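Local coordinates for protein Blo t 1 allergen (PDB 5JT8) that is a mite allergen built as a papain-family cysteine protease, here still carrying its propeptide, and probably cleaves proteins once that propeptide is removed, at residues E164-T169 / N180-G185; N171-S176 / T211-P216. All blocks are in the same frame, centred on the assembly; numbering follows the deposited sequence.

Interaction 1 of 2, residues E164-T169 / N180-G185; sequences ELVDCT and NGCGSG
Val-166 lies against Gly-181 at the tight side of this contact, where the C-terminal turn of helix 162-168 meets a type II' beta turn running from Asn-180 to Gly-183. The carbonyl oxygen Val-166 O reaches the alpha carbon Gly-181 CA at 3.5 Å, a CA-H...O contact bent to 134° at the hydrogen. Alongside it, the methyl Val-166 CG1 sits 3.8 Å from Gly-181 CA. Placed anti to the backbone N (chi1 166°), this branch also approaches the disulfide sulfur Cys-182 SG, more loosely, at 4.3 Å. The other side of the contact is held by a water instead of direct packing. It donates to Val-166 O (2.9 Å) and to Thr-169 OG1 (3.1 Å from the water oxygen), and accepts from Gly-181 N (2.7 Å), so the helix end and the turn are pinned through three bonds. Thr-169 OG1 is itself fixed, donating to Leu-165 O at 2.7 Å; Thr-169 N reaches that same oxygen from the opposite face of the carbonyl plane. Farther out, Asn-180 and Gly-183 are partly exposed, and the turn closes through its own Gly-183 N to Asn-180 O bond, with a weak Asn-180 ND2 to Ser-184 OG bond beside it. Cys-182 ties the turn by its disulfide to Cys-134, close in sequence to Cys-137, which is oxidised to S-hydroxycysteine; in papain-like proteases the chain following this half-cystine borders the substrate cleft, and the position of Ser-184 and Gly-185 just after Cys-182 is consistent with their lining the cleft here too. Around the contact, Leu-165 packs on Ala-190 and Tyr-193 of helix 187-196, while Gly-185 O is bonded to Tyr-253 OH from strand 250-254.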
loop_
_atom_site.group_PDB
_atom_site.type_symbol
_atom_site.label_atom_id
_atom_site.label_comp_id
_atom_site.label_asym_id
_atom_site.label_seq_id
_atom_site.Cartn_x
_atom_site.Cartn_y
_atom_site.Cartn_z
ATOM N N GLU A 164 -11.775 11.429 1.018
ATOM C CA GLU A 164 -11.515 12.860 1.033
ATOM C C GLU A 164 -10.157 13.137 0.382
ATOM O O GLU A 164 -9.980 14.156 -0.281
ATOM C CB GLU A 164 -11.538 13.442 2.452
ATOM C CG GLU A 164 -11.308 14.965 2.448
ATOM C CD GLU A 164 -11.327 15.614 3.812
ATOM O OE1 GLU A 164 -11.381 14.891 4.835
ATOM O OE2 GLU A 164 -11.265 16.864 3.860
ATOM N N LEU A 165 -9.199 12.237 0.582
ATOM C CA LEU A 165 -7.906 12.361 -0.080
ATOM C C LEU A 165 -8.073 12.213 -1.596
ATOM O O LEU A 165 -7.536 13.006 -2.380
ATOM C CB LEU A 165 -6.918 11.321 0.446
ATOM C CG LEU A 165 -6.301 11.591 1.818
ATOM C CD1 LEU A 165 -5.452 10.415 2.269
ATOM C CD2 LEU A 165 -5.484 12.911 1.819
ATOM N N VAL A 166 -8.836 11.204 -1.996
ATOM C CA VAL A 166 -9.037 10.895 -3.404
ATOM C C VAL A 166 -9.619 12.087 -4.152
ATOM O O VAL A 166 -9.192 12.409 -5.266
ATOM C CB VAL A 166 -9.945 9.669 -3.561
ATOM C CG1 VAL A 166 -10.454 9.535 -4.992
ATOM C CG2 VAL A 166 -9.201 8.406 -3.116
ATOM N N ASP A 167 -10.557 12.779 -3.518
ATOM C CA ASP A 167 -11.262 13.846 -4.199
ATOM C C ASP A 167 -10.617 15.205 -4.059
ATOM O O ASP A 167 -10.667 16.010 -4.979
ATOM C CB ASP A 167 -12.687 13.911 -3.689
ATOM C CG ASP A 167 -13.436 12.639 -3.964
ATOM O OD1 ASP A 167 -12.998 11.878 -4.853
ATOM O OD2 ASP A 167 -14.450 12.400 -3.288
ATOM N N CYS A 168 -10.010 15.465 -2.913
ATOM C CA CYS A 168 -9.651 16.828 -2.606
ATOM C C CYS A 168 -8.175 17.106 -2.850
ATOM O O CYS A 168 -7.744 18.253 -2.748
ATOM C CB CYS A 168 -10.054 17.155 -1.173
ATOM S SG CYS A 168 -11.839 16.915 -0.896
ATOM N N THR A 169 -7.414 16.063 -3.184
ATOM C CA THR A 169 -6.049 16.243 -3.687
ATOM C C THR A 169 -6.035 16.017 -5.191
ATOM O O THR A 169 -4.975 16.036 -5.827
ATOM C CB THR A 169 -5.010 15.283 -3.022
ATOM O OG1 THR A 169 -5.273 13.931 -3.411
ATOM C CG2 THR A 169 -5.059 15.380 -1.525
ATOM N N ASN A 180 -4.106 12.054 -8.750
ATOM C CA ASN A 180 -5.063 11.767 -9.816
ATOM C C ASN A 180 -6.211 10.834 -9.384
ATOM O O ASN A 180 -6.734 10.047 -10.179
ATOM C CB ASN A 180 -4.306 11.196 -11.021
ATOM C CG ASN A 180 -3.149 12.096 -11.443
ATOM O OD1 ASN A 180 -3.354 13.090 -12.137
ATOM N ND2 ASN A 180 -1.932 11.773 -10.988
ATOM N N GLY A 181 -6.606 10.949 -8.117
ATOM C CA GLY A 181 -7.757 10.236 -7.588
ATOM C C GLY A 181 -7.590 8.737 -7.633
ATOM O O GLY A 181 -6.613 8.204 -7.121
ATOM N N CYS A 182 -8.547 8.054 -8.253
ATOM C CA CYS A 182 -8.443 6.614 -8.445
ATOM C C CYS A 182 -7.495 6.272 -9.577
ATOM O O CYS A 182 -7.315 5.106 -9.901
ATOM C CB CYS A 182 -9.817 5.998 -8.734
ATOM S SG CYS A 182 -10.918 5.927 -7.303
ATOM N N GLY A 183 -6.925 7.294 -10.210
ATOM C CA GLY A 183 -6.034 7.076 -11.336
ATOM C C GLY A 183 -4.666 6.664 -10.848
ATOM O O GLY A 183 -4.120 5.648 -11.262
ATOM N N SER A 184 -4.139 7.463 -9.931
ATOM C CA SER A 184 -2.804 7.317 -9.391
ATOM C C SER A 184 -2.600 8.461 -8.417
ATOM O O SER A 184 -3.326 9.453 -8.466
ATOM C CB SER A 184 -1.745 7.367 -10.485
ATOM O OG SER A 184 -1.602 8.689 -10.977
ATOM N N GLY A 185 -1.612 8.340 -7.536
ATOM C CA GLY A 185 -1.396 9.372 -6.543
ATOM C C GLY A 185 -0.124 9.220 -5.740
ATOM O O GLY A 185 0.640 8.273 -5.913
HETATM O O HOH W 1 -6.435 12.717 -6.022
#

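Interaction 2 of 2, residues N171-S176 / T211-P216; sequences NRYDPS and TQWCDP. Unlike the reference sequence in segment 171-176: Pro-175 (reference Ser). Unlike the reference sequence in segment 211-216: Asp-215 (reference Asn).
The Tyr-173 ring lies flat over Cys-214, one half of the Cys-168 to Cys-214 disulfide that ties the end of helix 162-168 to loop 211-216 in the papain fold. It is a CH-pi contact: Cys-214 CB stands 3.4 Å from the ring centroid, only 7° off the normal, so the methylene points at the middle of the face. The sulfur lies to one side, oblique to the ring, with Cys-214 SG 3.5 Å from Tyr-173 CE2, a sulfur-aromatic contact. Tyr-173 CG is anti to its own backbone N (chi1 172°), a torsion that carries the ring out from the loop toward 211-216. Two further residues meet the ring's periphery. Trp-213 comes in at the edge, near the plane of the tyrosine, bringing CZ3 within 4.0 Å of Tyr-173 CD1. At the phenol end, the pyrrolidine carbon Pro-216 CG touches Tyr-173 OH at 3.6 Å. The ring covers one side of the buried Cys-214, which also packs on Asp-167, while Trp-213 and Pro-216 remain exposed at its margin; within loop 211-216, Thr-211 OG1 is bonded to Cys-182 N. Just past the tyrosine, the loop bends in an Asx turn: Asp-174 OD1 accepts from Ser-176 N at 3.0 Å and, on the same face of the carboxylate, from Ser-176 OG at 2.6 Å.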
loop_
_atom_site.group_PDB
_atom_site.type_symbol
_atom_site.label_atom_id
_atom_site.label_comp_id
_atom_site.label_asym_id
_atom_site.label_seq_id
_atom_site.Cartn_x
_atom_site.Cartn_y
_atom_site.Cartn_z
ATOM N N ASN A 171 -5.943 16.700 -8.814
ATOM C CA ASN A 171 -5.303 17.817 -9.527
ATOM C C ASN A 171 -6.296 18.746 -10.234
ATOM O O ASN A 171 -6.161 19.970 -10.167
ATOM C CB ASN A 171 -4.295 17.280 -10.546
ATOM C CG ASN A 171 -3.351 18.357 -11.067
ATOM O OD1 ASN A 171 -3.530 19.545 -10.811
ATOM N ND2 ASN A 171 -2.333 17.935 -11.804
ATOM N N ARG A 172 -7.293 18.167 -10.894
ATOM C CA ARG A 172 -8.323 18.964 -11.580
ATOM C C ARG A 172 -9.146 19.829 -10.618
ATOM O O ARG A 172 -9.671 20.871 -11.005
ATOM C CB ARG A 172 -9.263 18.055 -12.369
ATOM C CG ARG A 172 -8.688 17.529 -13.670
ATOM C CD ARG A 172 -9.730 17.630 -14.803
ATOM N NE ARG A 172 -10.554 16.433 -14.898
ATOM C CZ ARG A 172 -11.631 16.316 -15.667
ATOM N NH1 ARG A 172 -12.034 17.330 -16.421
ATOM N NH2 ARG A 172 -12.304 15.177 -15.678
ATOM N N TYR A 173 -9.270 19.385 -9.373
ATOM C CA TYR A 173 -10.014 20.131 -8.368
ATOM C C TYR A 173 -9.159 21.236 -7.761
ATOM O O TYR A 173 -9.580 22.394 -7.673
ATOM C CB TYR A 173 -10.519 19.200 -7.248
ATOM C CG TYR A 173 -11.119 19.975 -6.090
ATOM C CD1 TYR A 173 -12.385 20.559 -6.196
ATOM C CD2 TYR A 173 -10.412 20.155 -4.906
ATOM C CE1 TYR A 173 -12.928 21.283 -5.145
ATOM C CE2 TYR A 173 -10.945 20.882 -3.856
ATOM C CZ TYR A 173 -12.201 21.436 -3.980
ATOM O OH TYR A 173 -12.722 22.149 -2.930
ATOM N N ASP A 174 -7.961 20.846 -7.317
ATOM C CA ASP A 174 -7.021 21.756 -6.688
ATOM C C ASP A 174 -5.641 21.532 -7.316
ATOM O O ASP A 174 -4.944 20.568 -6.973
ATOM C CB ASP A 174 -6.989 21.535 -5.165
ATOM C CG ASP A 174 -6.159 22.582 -4.425
ATOM O OD1 ASP A 174 -5.308 23.252 -5.051
ATOM O OD2 ASP A 174 -6.356 22.737 -3.201
ATOM N N PRO A 175 -5.255 22.412 -8.253
ATOM C CA PRO A 175 -3.965 22.324 -8.953
ATOM C C PRO A 175 -2.738 22.451 -8.039
ATOM O O PRO A 175 -1.628 22.162 -8.483
ATOM C CB PRO A 175 -4.025 23.492 -9.961
ATOM C CG PRO A 175 -5.184 24.346 -9.542
ATOM C CD PRO A 175 -6.146 23.414 -8.869
ATOM N N SER A 176 -2.929 22.844 -6.782
ATOM C CA SER A 176 -1.823 22.894 -5.846
ATOM C C SER A 176 -1.448 21.485 -5.368
ATOM O O SER A 176 -0.465 21.320 -4.640
ATOM C CB SER A 176 -2.158 23.789 -4.652
ATOM O OG SER A 176 -3.052 23.149 -3.760
ATOM N N THR A 211 -13.486 8.380 -8.060
ATOM C CA THR A 211 -13.156 9.795 -7.986
ATOM C C THR A 211 -14.421 10.644 -7.985
ATOM O O THR A 211 -15.238 10.558 -8.903
ATOM C CB THR A 211 -12.234 10.200 -9.147
ATOM O OG1 THR A 211 -11.071 9.365 -9.111
ATOM C CG2 THR A 211 -11.801 11.651 -9.010
ATOM N N GLN A 212 -14.597 11.438 -6.938
ATOM C CA GLN A 212 -15.765 12.306 -6.835
ATOM C C GLN A 212 -15.346 13.755 -6.812
ATOM O O GLN A 212 -14.155 14.057 -6.745
ATOM C CB GLN A 212 -16.574 12.000 -5.577
ATOM C CG GLN A 212 -16.989 10.550 -5.439
ATOM C CD GLN A 212 -17.488 10.219 -4.045
ATOM O OE1 GLN A 212 -17.051 10.806 -3.050
ATOM N NE2 GLN A 212 -18.404 9.278 -3.969
ATOM N N TRP A 213 -16.331 14.642 -6.850
ATOM C CA TRP A 213 -16.094 16.051 -6.594
ATOM C C TRP A 213 -15.835 16.283 -5.113
ATOM O O TRP A 213 -16.606 15.834 -4.259
ATOM C CB TRP A 213 -17.279 16.894 -7.056
ATOM C CG TRP A 213 -17.103 17.448 -8.419
ATOM C CD1 TRP A 213 -17.476 16.862 -9.590
ATOM C CD2 TRP A 213 -16.501 18.704 -8.772
ATOM N NE1 TRP A 213 -17.149 17.670 -10.649
ATOM C CE2 TRP A 213 -16.553 18.809 -10.175
ATOM C CE3 TRP A 213 -15.932 19.750 -8.038
ATOM C CZ2 TRP A 213 -16.063 19.922 -10.861
ATOM C CZ3 TRP A 213 -15.441 20.853 -8.719
ATOM C CH2 TRP A 213 -15.513 20.931 -10.116
ATOM N N CYS A 214 -14.746 16.987 -4.820
ATOM C CA CYS A 214 -14.349 17.255 -3.446
ATOM C C CYS A 214 -15.429 18.030 -2.709
ATOM O O CYS A 214 -15.957 19.037 -3.193
ATOM C CB CYS A 214 -13.027 18.029 -3.401
ATOM S SG CYS A 214 -12.549 18.621 -1.759
ATOM N N ASP A 215 -15.784 17.526 -1.540
ATOM C CA ASP A 215 -16.626 18.276 -0.646
ATOM C C ASP A 215 -15.712 18.841 0.427
ATOM O O ASP A 215 -15.178 18.095 1.236
ATOM C CB ASP A 215 -17.731 17.401 -0.052
ATOM C CG ASP A 215 -18.688 18.186 0.836
ATOM O OD1 ASP A 215 -18.323 19.301 1.267
ATOM O OD2 ASP A 215 -19.801 17.686 1.115
ATOM N N PRO A 216 -15.522 20.168 0.419
ATOM C CA PRO A 216 -14.723 20.846 1.443
ATOM C C PRO A 216 -15.566 21.369 2.627
ATOM O O PRO A 216 -14.997 21.688 3.670
ATOM C CB PRO A 216 -14.094 21.998 0.661
ATOM C CG PRO A 216 -15.215 22.386 -0.328
ATOM C CD PRO A 216 -15.946 21.091 -0.657
#

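Both interactions adjoin helix 162-168: interaction 1 packs the helix itself against a turn, and interaction 2 joins the loop that follows it to 211-216. They connect directly, through the Cys-168 SG to Cys-214 SG disulfide and a probable hydrogen bond from Gln-212 N to Asp-167 OD1 at 2.7 Å. Interaction 1 is buried and small-residue in character, with glycine, valine and a bridging water; interaction 2 lies farther from the chain's centre, about 22 Å against 14 Å between centres, and relies on broad aromatic, sulfur and proline surfaces, partly in solvent.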